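Local coordinates for NusG domain II-containing protein (PDB 4ESN) that is of unknown function but binds a zinc ion and belongs to the NusG domain II family, at residues N46-R49 and Q54-M57. Residues are numbered along the deposited sequence; the frame is centred on the assembly and turned at random. Where two conformers were deposited one is given.
Sequences NRLR and QAKM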
loop_
_atom_site.group_PDB
_atom_site.type_symbol
_atom_site.label_atom_id
_atom_site.label_comp_id
_atom_site.label_asym_id
_atom_site.label_seq_id
_atom_site.Cartn_x
_atom_site.Cartn_y
_atom_site.Cartn_z
ATOM N N ASN A 46 6.749 -7.675 -11.611
ATOM C CA ASN A 46 6.032 -6.410 -11.635
ATOM C C ASN A 46 6.778 -5.364 -12.428
ATOM O O ASN A 46 8.024 -5.314 -12.403
ATOM C CB ASN A 46 5.803 -5.869 -10.202
ATOM C CG ASN A 46 4.948 -6.746 -9.323
ATOM O OD1 ASN A 46 5.426 -7.702 -8.732
ATOM N ND2 ASN A 46 3.653 -6.480 -9.269
ATOM N N ARG A 47 6.018 -4.506 -13.109
ATOM C CA ARG A 47 6.628 -3.412 -13.839
ATOM C C ARG A 47 5.858 -2.151 -13.538
ATOM O O ARG A 47 4.643 -2.079 -13.771
ATOM C CB ARG A 47 6.726 -3.709 -15.334
ATOM C CG ARG A 47 7.412 -2.589 -16.125
ATOM C CD ARG A 47 7.779 -3.006 -17.540
ATOM N NE ARG A 47 6.602 -3.307 -18.353
ATOM C CZ ARG A 47 6.221 -4.528 -18.709
ATOM N NH1 ARG A 47 6.935 -5.591 -18.334
ATOM N NH2 ARG A 47 5.141 -4.697 -19.461
ATOM N N LEU A 48 6.575 -1.162 -12.986
ATOM C CA LEU A 48 6.028 0.145 -12.622
ATOM C C LEU A 48 6.333 1.150 -13.687
ATOM O O LEU A 48 7.453 1.209 -14.173
ATOM C CB LEU A 48 6.639 0.599 -11.287
ATOM C CG LEU A 48 6.101 1.909 -10.697
ATOM C CD1 LEU A 48 4.697 1.705 -10.121
ATOM C CD2 LEU A 48 7.054 2.442 -9.640
ATOM N N ARG A 49 5.344 1.970 -14.045
ATOM C CA ARG A 49 5.569 3.030 -15.020
ATOM C C ARG A 49 5.410 4.405 -14.331
ATOM O O ARG A 49 4.395 4.672 -13.666
ATOM C CB ARG A 49 4.605 2.877 -16.207
ATOM C CG ARG A 49 4.669 4.000 -17.300
ATOM C CD ARG A 49 6.049 4.244 -17.918
ATOM N NE ARG A 49 6.075 5.482 -18.714
ATOM C CZ ARG A 49 7.147 5.989 -19.320
ATOM N NH1 ARG A 49 8.309 5.355 -19.272
ATOM N NH2 ARG A 49 7.053 7.117 -20.007
ATOM N N GLN A 54 3.165 10.672 -12.359
ATOM C CA GLN A 54 2.370 9.639 -11.688
ATOM C C GLN A 54 3.015 8.281 -11.790
ATOM O O GLN A 54 3.616 7.991 -12.820
ATOM C CB GLN A 54 0.995 9.540 -12.374
ATOM C CG GLN A 54 0.027 10.662 -12.087
ATOM C CD GLN A 54 -1.217 10.505 -12.915
ATOM O OE1 GLN A 54 -1.190 10.066 -14.080
ATOM N NE2 GLN A 54 -2.329 10.891 -12.344
ATOM N N ALA A 55 2.795 7.416 -10.775
ATOM C CA ALA A 55 3.256 6.042 -10.757
ATOM C C ALA A 55 2.061 5.107 -10.930
ATOM O O ALA A 55 1.020 5.301 -10.300
ATOM C CB ALA A 55 4.008 5.734 -9.458
ATOM N N LYS A 56 2.203 4.111 -11.798
ATOM C CA LYS A 56 1.148 3.135 -12.093
ATOM C C LYS A 56 1.771 1.763 -12.315
ATOM O O LYS A 56 2.820 1.678 -12.950
ATOM C CB LYS A 56 0.382 3.590 -13.366
ATOM C CG LYS A 56 -0.780 2.707 -13.825
ATOM C CD LYS A 56 -2.114 3.138 -13.237
ATOM C CE LYS A 56 -3.269 2.378 -13.844
ATOM N NZ LYS A 56 -4.580 2.826 -13.302
HETATM N N MSE A 57 1.136 0.706 -11.834
HETATM C CA MSE A 57 1.609 -0.659 -12.090
HETATM C C MSE A 57 1.153 -0.992 -13.500
HETATM O O MSE A 57 -0.050 -1.110 -13.736
HETATM C CB MSE A 57 1.077 -1.679 -11.067
HETATM C CG MSE A 57 1.867 -3.000 -11.130
HETATM SE SE MSE A 57 3.687 -2.780 -10.412
HETATM C CE MSE A 57 3.211 -2.738 -8.470
#
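Arg-49 and Lys-56 hold each other by both backbone bonds of an antiparallel hydrogen-bonded pair in the beta hairpin of strands 46-51 and 54-60. Arg-49 N reaches Lys-56 O at 2.8 Å in an essentially straight bond (179° at the hydrogen); the return bond, Lys-56 N to Arg-49 O, is 2.9 Å and more bent, at 150°. Arg-49 O also receives a CA-H...O contact from Ala-55 CA at 3.4 Å. The long side chains of the pair turn to other partners: Arg-49 to Gln-51 and Thr-39, Lys-56, in the conformer modelled here, to the carbonyl of Gln-70.

On the other face, Leu-48 and selenomethionine Met-57 form the neighbouring non-hydrogen-bonded pair, packing against strand 87-92 of the second sheet. With CG anti to the backbone N (chi1 -176°), Leu-48 lays CD1 against Lys-56 O and within 4.1 Å of Ala-55 CB. In Met-57 the bend at chi2 brings SE back toward segment 46-49, 3.6 Å from Arg-47 O. Here the hairpin borders the zinc site of Cys-62, Cys-67 and Cys-82: Asn-46 lies beside Cys-82, its OD1 bonded to Asn-85 ND2, while its CB rests 3.8 Å from Met-57 SE.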